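Local atomic coordinates of possible thiamine biosynthesis enzyme (Candida albicans, PDB entry 2X7Q), a protein that is of unknown function but has the generic periplasmic binding protein fold of the SsuA/TauA family and may bind a small solute. Residues A[59-63]-A[64-68]; A[72-75]-A[76-80]; A[254-257]-A[258-262]. The protein carries 1 engineered substitution. One frame throughout, in Å; residues are numbered along the deposited sequence.

Overall arrangement
Interactions 1 and 2 belong to the same lobe of the binding-protein fold and touch each other, whereas interaction 3 stands apart on helix 252-259, its centre about 31 Å from that of interaction 1. Helix 55-63 ends in interaction 1, where buried L61, L62 and V67 lie beneath exposed polar residues. Strand 69-73 passes directly into helix 74-82 in interaction 2, the most buried of the three, and F77 there packs against I59 and L62 of interaction 1. Both 59-68 and 254-262 end helices by turning donors back to the carbonyls of the last turn, the first through a Schellman motif, the second with two threonine hydroxyls added to the backbone bonds; 72-80 instead begins a helix.

Interaction 1 (A[59-63]-A[64-68]); sequences INLLN and SNEVD. With CA (calcium ion), chain C.
L61 and L62, in the last turn of helix 55-63, accept backbone bonds from E66 and N65 in a Schellman motif, with N65 at positive phi (64°). The N of E66 approaches the O of L61 at 2.9 Å and the N of N65 lies 3.3 Å from the O of L62; both bonds are weak, as is the one from V67 N to L61 O. The turn reverses the chain and leads it into strand 69-73.

V67 turns its side chain back toward the helix. Its CG2, placed between its own backbone N and carbonyl carbon, presses on L61 CB at 3.5 Å, a tight carbon pair, and also meets L62 CD2 at 3.7 Å. One methyl thus wedges between two leucines, with L62 running roughly at right angles to V67. A20 of strand 17-21 touches both L61 and V67, so the apolar side of the turn rests on the sheet, while L62 also packs on F77 of helix 74-82.

A terminal methyl of L61 has a polar neighbour: CD2 lies 3.5 Å from E66 OE1, the glutamate crossing the leucine obliquely. The other carboxylate oxygen, OE2, lies 2.9 Å from S64 OG. The serine hydroxyl, turned back over the helix by a chi1 of 59°, also has N60 O within reach, and the structure does not settle which of the two receives its proton. N60 O is already gripped by S64 N.

At the outer side of the turn a water donates to L62 O and weakly accepts from N65 ND2. The oxygen of the same amide, N65 OD1, binds a calcium ion at 2.9 Å.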
loop_
_atom_site.group_PDB
_atom_site.type_symbol
_atom_site.label_atom_id
_atom_site.label_comp_id
_atom_site.label_asym_id
_atom_site.label_seq_id
_atom_site.Cartn_x
_atom_site.Cartn_y
_atom_site.Cartn_z
ATOM N N ILE A 59 10.467 1.719 -0.400
ATOM C CA ILE A 59 11.454 1.210 0.544
ATOM C C ILE A 59 12.875 1.526 0.077
ATOM O O ILE A 59 13.739 1.877 0.882
ATOM C CB ILE A 59 11.309 -0.309 0.762
ATOM C CG1 ILE A 59 9.918 -0.645 1.301
ATOM C CG2 ILE A 59 12.383 -0.815 1.715
ATOM C CD1 ILE A 59 9.688 -2.124 1.521
ATOM N N ASN A 60 13.111 1.397 -1.225
ATOM C CA ASN A 60 14.411 1.720 -1.801
ATOM C C ASN A 60 14.771 3.189 -1.592
ATOM O O ASN A 60 15.917 3.524 -1.297
ATOM C CB ASN A 60 14.442 1.376 -3.293
ATOM C CG ASN A 60 14.404 -0.113 -3.549
ATOM O OD1 ASN A 60 14.609 -0.914 -2.639
ATOM N ND2 ASN A 60 14.145 -0.493 -4.794
ATOM N N LEU A 61 13.780 4.061 -1.748
ATOM C CA LEU A 61 13.977 5.493 -1.560
ATOM C C LEU A 61 14.305 5.813 -0.102
ATOM O O LEU A 61 15.098 6.709 0.180
ATOM C CB LEU A 61 12.736 6.267 -2.011
ATOM C CG LEU A 61 12.370 6.154 -3.493
ATOM C CD1 LEU A 61 11.051 6.852 -3.780
ATOM C CD2 LEU A 61 13.481 6.716 -4.368
ATOM N N LEU A 62 13.692 5.077 0.819
ATOM C CA LEU A 62 13.973 5.249 2.240
ATOM C C LEU A 62 15.379 4.762 2.566
ATOM O O LEU A 62 16.080 5.358 3.383
ATOM C CB LEU A 62 12.948 4.495 3.090
ATOM C CG LEU A 62 11.505 4.998 3.030
ATOM C CD1 LEU A 62 10.603 4.132 3.894
ATOM C CD2 LEU A 62 11.431 6.452 3.463
ATOM N N ASN A 63 15.788 3.678 1.913
ATOM C CA ASN A 63 17.110 3.103 2.126
ATOM C C ASN A 63 18.231 4.003 1.619
ATOM O O ASN A 63 19.308 4.052 2.207
ATOM C CB ASN A 63 17.206 1.726 1.465
ATOM C CG ASN A 63 16.332 0.689 2.143
ATOM O OD1 ASN A 63 15.806 0.918 3.232
ATOM N ND2 ASN A 63 16.176 -0.464 1.501
ATOM N N SER A 64 17.971 4.713 0.526
ATOM C CA SER A 64 18.969 5.593 -0.071
ATOM C C SER A 64 18.850 7.020 0.462
ATOM O O SER A 64 19.605 7.906 0.060
ATOM C CB SER A 64 18.843 5.590 -1.595
ATOM O OG SER A 64 17.552 6.011 -1.998
ATOM N N ASN A 65 17.897 7.229 1.367
ATOM C CA ASN A 65 17.657 8.541 1.964
ATOM C C ASN A 65 17.209 9.594 0.954
ATOM O O ASN A 65 17.331 10.793 1.205
ATOM C CB ASN A 65 18.894 9.033 2.720
ATOM C CG ASN A 65 19.273 8.129 3.870
ATOM O OD1 ASN A 65 20.452 7.895 4.121
ATOM N ND2 ASN A 65 18.274 7.616 4.578
ATOM N N GLU A 66 16.694 9.147 -0.186
ATOM C CA GLU A 66 16.174 10.069 -1.189
ATOM C C GLU A 66 14.902 10.733 -0.682
ATOM O O GLU A 66 14.575 11.852 -1.079
ATOM C CB GLU A 66 15.910 9.345 -2.508
ATOM C CG GLU A 66 17.171 8.799 -3.169
ATOM C CD GLU A 66 16.886 8.145 -4.509
ATOM O OE1 GLU A 66 16.160 8.751 -5.328
ATOM O OE2 GLU A 66 17.391 7.026 -4.745
ATOM N N VAL A 67 14.192 10.038 0.202
ATOM C CA VAL A 67 12.983 10.576 0.812
ATOM C C VAL A 67 12.979 10.306 2.313
ATOM O O VAL A 67 13.625 9.372 2.786
ATOM C CB VAL A 67 11.712 9.982 0.183
ATOM C CG1 VAL A 67 11.664 10.280 -1.305
ATOM C CG2 VAL A 67 11.648 8.483 0.436
ATOM N N ASP A 68 12.240 11.128 3.051
ATOM C CA ASP A 68 12.174 11.012 4.501
ATOM C C ASP A 68 10.998 10.146 4.942
ATOM O O ASP A 68 11.093 9.405 5.921
ATOM C CB ASP A 68 12.065 12.398 5.136
ATOM C CG ASP A 68 13.227 13.299 4.771
ATOM O OD1 ASP A 68 14.371 12.976 5.148
ATOM O OD2 ASP A 68 12.998 14.336 4.113
HETATM CA CA CA C . 21.898 6.247 6.015
HETATM O O HOH W 1 17.672 4.496 5.461
#

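Interaction 2 (A[72-75]-A[76-80]); sequences GLTE and AFIAD
F77, on the first turn of helix 74-82, reaches back along the chain to G72 at the end of strand 69-73, bridging the strand-to-helix junction with its ring. Its CB starts 3.8 Å from T74 O. With CG beside the backbone N (chi1 -63°), the ring leans toward the strand rather than along the helix. CD2 comes within 3.1 Å of L73 O, which approaches the ring obliquely. Further out, CE2 touches G72 CA at 3.5 Å; this carbon lies in the ring plane, at its edge. At the tip, CZ is 3.9 Å from G72 N. Because G72 has no side chain, the ring edge can lie directly on the strand backbone. CE1, across the ring from CD2, faces I59 and L62 of helix 55-63, and V204 and A206 of strand 203-208 also pack on the phenylalanine.

L73 occupies the N-cap position, but its carbonyl holds A76 N only weakly. The regular helical ladder begins with I78 N to T74 O, 3.0 Å long and almost straight at 175°. Alongside this bond the side chains of T74 and I78 lie side by side, pointing the same way, with T74 CG2 3.7 Å from I78 CG1, and both pack on I278 and T282 of helix 275-289.

E75 bends at chi2, folding back beside the helix start, and OE1 accepts a bond from W200 NE1. T74 OG1 is bonded to S201 O. W200 and S201 lie in the connection between the two lobes of this fold, so the junction combines an apolar interior with polar ties: hydrocarbon contacts seat the helix on its own lobe, while its two buried polar side chains are bonded to the interlobe crossover.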
loop_
_atom_site.group_PDB
_atom_site.type_symbol
_atom_site.label_atom_id
_atom_site.label_comp_id
_atom_site.label_asym_id
_atom_site.label_seq_id
_atom_site.Cartn_x
_atom_site.Cartn_y
_atom_site.Cartn_z
ATOM N N GLY A 72 2.937 3.686 1.944
ATOM C CA GLY A 72 2.768 2.489 1.139
ATOM C C GLY A 72 1.979 1.382 1.812
ATOM O O GLY A 72 1.437 1.565 2.902
ATOM N N LEU A 73 1.912 0.229 1.155
ATOM C CA LEU A 73 1.154 -0.905 1.673
ATOM C C LEU A 73 1.777 -1.469 2.948
ATOM O O LEU A 73 2.999 -1.514 3.089
ATOM C CB LEU A 73 1.020 -2.001 0.611
ATOM C CG LEU A 73 0.315 -1.592 -0.685
ATOM C CD1 LEU A 73 0.313 -2.736 -1.689
ATOM C CD2 LEU A 73 -1.105 -1.120 -0.404
ATOM N N THR A 74 0.923 -1.899 3.872
ATOM C CA THR A 74 1.365 -2.399 5.168
ATOM C C THR A 74 2.301 -3.599 5.058
ATOM O O THR A 74 3.396 -3.581 5.615
ATOM C CB THR A 74 0.164 -2.776 6.059
ATOM O OG1 THR A 74 -0.669 -1.626 6.256
ATOM C CG2 THR A 74 0.638 -3.288 7.409
ATOM N N GLU A 75 1.875 -4.636 4.344
ATOM C CA GLU A 75 2.651 -5.871 4.262
ATOM C C GLU A 75 4.055 -5.635 3.711
ATOM O O GLU A 75 4.997 -6.328 4.086
ATOM C CB GLU A 75 1.921 -6.934 3.431
ATOM C CG GLU A 75 1.852 -6.649 1.937
ATOM C CD GLU A 75 0.675 -5.775 1.560
ATOM O OE1 GLU A 75 -0.064 -5.347 2.470
ATOM O OE2 GLU A 75 0.488 -5.518 0.354
ATOM N N ALA A 76 4.188 -4.653 2.825
ATOM C CA ALA A 76 5.473 -4.337 2.215
ATOM C C ALA A 76 6.504 -3.942 3.270
ATOM O O ALA A 76 7.644 -4.401 3.240
ATOM C CB ALA A 76 5.311 -3.224 1.189
ATOM N N PHE A 77 6.096 -3.078 4.193
ATOM C CA PHE A 77 6.991 -2.591 5.236
ATOM C C PHE A 77 7.183 -3.620 6.346
ATOM O O PHE A 77 8.295 -3.814 6.834
ATOM C CB PHE A 77 6.468 -1.275 5.819
ATOM C CG PHE A 77 6.414 -0.148 4.824
ATOM C CD1 PHE A 77 7.570 0.521 4.451
ATOM C CD2 PHE A 77 5.208 0.245 4.262
ATOM C CE1 PHE A 77 7.525 1.558 3.536
ATOM C CE2 PHE A 77 5.156 1.284 3.349
ATOM C CZ PHE A 77 6.316 1.939 2.984
ATOM N N ILE A 78 6.097 -4.276 6.742
ATOM C CA ILE A 78 6.162 -5.291 7.789
ATOM C C ILE A 78 7.091 -6.436 7.397
ATOM O O ILE A 78 7.924 -6.869 8.192
ATOM C CB ILE A 78 4.771 -5.868 8.114
ATOM C CG1 ILE A 78 3.835 -4.765 8.609
ATOM C CG2 ILE A 78 4.884 -6.980 9.149
ATOM C CD1 ILE A 78 4.316 -4.073 9.868
ATOM N N ALA A 79 6.942 -6.923 6.170
ATOM C CA ALA A 79 7.776 -8.016 5.683
ATOM C C ALA A 79 9.238 -7.593 5.585
ATOM O O ALA A 79 10.132 -8.334 5.988
ATOM C CB ALA A 79 7.271 -8.511 4.336
ATOM N N ASP A 80 9.474 -6.395 5.054
ATOM C CA ASP A 80 10.829 -5.878 4.902
ATOM C C ASP A 80 11.534 -5.795 6.255
ATOM O O ASP A 80 12.715 -6.123 6.369
ATOM C CB ASP A 80 10.801 -4.502 4.231
ATOM C CG ASP A 80 12.135 -4.128 3.611
ATOM O OD1 ASP A 80 12.637 -4.895 2.763
ATOM O OD2 ASP A 80 12.681 -3.063 3.967
#

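Interaction 3 (A[254-257]-A[258-262]); sequences DAKE and WTKTV
T259 OG1 donates to the O of K256 across 2.6 Å, a short bond that adds the hydroxyl to a carbonyl already approached weakly by T259 N. The hydroxyl sits between the backbone N and carbonyl carbon of its own residue (chi1 67°), which turns it back toward the preceding turn and brings CG2 within 3.1 Å of A255 O. That oxygen takes T259 N in a regular helical bond and also lies in the plane of the W258 ring, at its edge. W258 N is satisfied by D254 O at 3.1 Å. K260 N bonds to E257 O, three residues back, at 3.3 Å and from above the carbonyl plane.

This is the C-terminal end of helix 252-259 in the two-lobed periplasmic binding protein fold. W258 stacks on H25 and meets F26 and F179 edge-to-face, side chains contributed by both lobes, an arrangement consistent with a place at the interlobe cleft.

Beyond the last turn W258 O accepts three donors, T261 N, V262 N and T261 OG1, the hydroxyl at 2.8 Å. T261 OG1 is also bonded to a glycerol, probably from crystallisation. D254 OD1 is paired with K182 NZ in a salt bridge. K260 bends at chi3 and chi4, bringing its NZ to 3.9 Å from K256 CG; the K256 chain runs out extended, and the two like-charged NZ atoms stay 5.2 Å apart, not in contact.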
loop_
_atom_site.group_PDB
_atom_site.type_symbol
_atom_site.label_atom_id
_atom_site.label_comp_id
_atom_site.label_asym_id
_atom_site.label_seq_id
_atom_site.Cartn_x
_atom_site.Cartn_y
_atom_site.Cartn_z
ATOM N N ASP A 254 -16.905 4.822 -10.597
ATOM C CA ASP A 254 -16.024 3.887 -9.904
ATOM C C ASP A 254 -15.337 4.555 -8.717
ATOM O O ASP A 254 -15.111 3.926 -7.688
ATOM C CB ASP A 254 -14.984 3.304 -10.866
ATOM C CG ASP A 254 -15.594 2.362 -11.881
ATOM O OD1 ASP A 254 -16.800 2.071 -11.767
ATOM O OD2 ASP A 254 -14.866 1.909 -12.788
ATOM N N ALA A 255 -15.006 5.833 -8.868
ATOM C CA ALA A 255 -14.412 6.600 -7.784
ATOM C C ALA A 255 -15.403 6.712 -6.631
ATOM O O ALA A 255 -15.026 6.622 -5.464
ATOM C CB ALA A 255 -14.002 7.980 -8.270
ATOM N N LYS A 256 -16.674 6.914 -6.968
ATOM C CA LYS A 256 -17.728 7.021 -5.966
ATOM C C LYS A 256 -17.893 5.717 -5.194
ATOM O O LYS A 256 -17.999 5.724 -3.970
ATOM C CB LYS A 256 -19.053 7.415 -6.620
ATOM C CG LYS A 256 -20.214 7.520 -5.648
ATOM C CD LYS A 256 -21.502 7.900 -6.358
ATOM C CE LYS A 256 -22.662 7.993 -5.377
ATOM N NZ LYS A 256 -23.934 8.372 -6.058
ATOM N N GLU A 257 -17.917 4.602 -5.916
ATOM C CA GLU A 257 -18.053 3.293 -5.290
ATOM C C GLU A 257 -16.928 3.050 -4.290
ATOM O O GLU A 257 -17.150 2.488 -3.221
ATOM C CB GLU A 257 -18.070 2.187 -6.349
ATOM C CG GLU A 257 -18.284 0.791 -5.791
ATOM C CD GLU A 257 -18.258 -0.278 -6.865
ATOM O OE1 GLU A 257 -18.286 0.078 -8.061
ATOM O OE2 GLU A 257 -18.212 -1.476 -6.512
ATOM N N TRP A 258 -15.722 3.484 -4.643
ATOM C CA TRP A 258 -14.555 3.304 -3.787
ATOM C C TRP A 258 -14.672 4.071 -2.472
ATOM O O TRP A 258 -14.288 3.565 -1.419
ATOM C CB TRP A 258 -13.284 3.712 -4.531
ATOM C CG TRP A 258 -12.082 3.831 -3.644
ATOM C CD1 TRP A 258 -11.289 2.816 -3.195
ATOM C CD2 TRP A 258 -11.536 5.037 -3.093
ATOM N NE1 TRP A 258 -10.283 3.314 -2.403
ATOM C CE2 TRP A 258 -10.414 4.677 -2.325
ATOM C CE3 TRP A 258 -11.892 6.387 -3.180
ATOM C CZ2 TRP A 258 -9.642 5.615 -1.645
ATOM C CZ3 TRP A 258 -11.126 7.317 -2.503
ATOM C CH2 TRP A 258 -10.013 6.928 -1.748
ATOM N N THR A 259 -15.209 5.287 -2.531
ATOM C CA THR A 259 -15.328 6.126 -1.341
ATOM C C THR A 259 -16.195 5.476 -0.266
ATOM O O THR A 259 -16.116 5.838 0.907
ATOM C CB THR A 259 -15.915 7.515 -1.674
ATOM O OG1 THR A 259 -17.277 7.375 -2.101
ATOM C CG2 THR A 259 -15.107 8.192 -2.770
ATOM N N LYS A 260 -17.025 4.521 -0.675
ATOM C CA LYS A 260 -17.941 3.859 0.249
ATOM C C LYS A 260 -17.349 2.575 0.829
ATOM O O LYS A 260 -18.038 1.821 1.515
ATOM C CB LYS A 260 -19.277 3.560 -0.438
ATOM C CG LYS A 260 -20.076 4.802 -0.829
ATOM C CD LYS A 260 -21.537 4.467 -1.118
ATOM C CE LYS A 260 -21.700 3.661 -2.401
ATOM N NZ LYS A 260 -21.457 4.481 -3.621
ATOM N N THR A 261 -16.071 2.335 0.554
ATOM C CA THR A 261 -15.385 1.153 1.067
ATOM C C THR A 261 -14.154 1.533 1.882
ATOM O O THR A 261 -13.689 0.758 2.718
ATOM C CB THR A 261 -14.946 0.211 -0.076
ATOM O OG1 THR A 261 -13.933 0.850 -0.865
ATOM C CG2 THR A 261 -16.130 -0.148 -0.959
ATOM N N VAL A 262 -13.628 2.728 1.630
ATOM C CA VAL A 262 -12.396 3.170 2.279
ATOM C C VAL A 262 -12.640 3.923 3.581
ATOM O O VAL A 262 -13.591 4.694 3.693
ATOM C CB VAL A 262 -11.550 4.055 1.339
ATOM C CG1 VAL A 262 -12.328 5.286 0.914
ATOM C CG2 VAL A 262 -10.237 4.444 2.001
#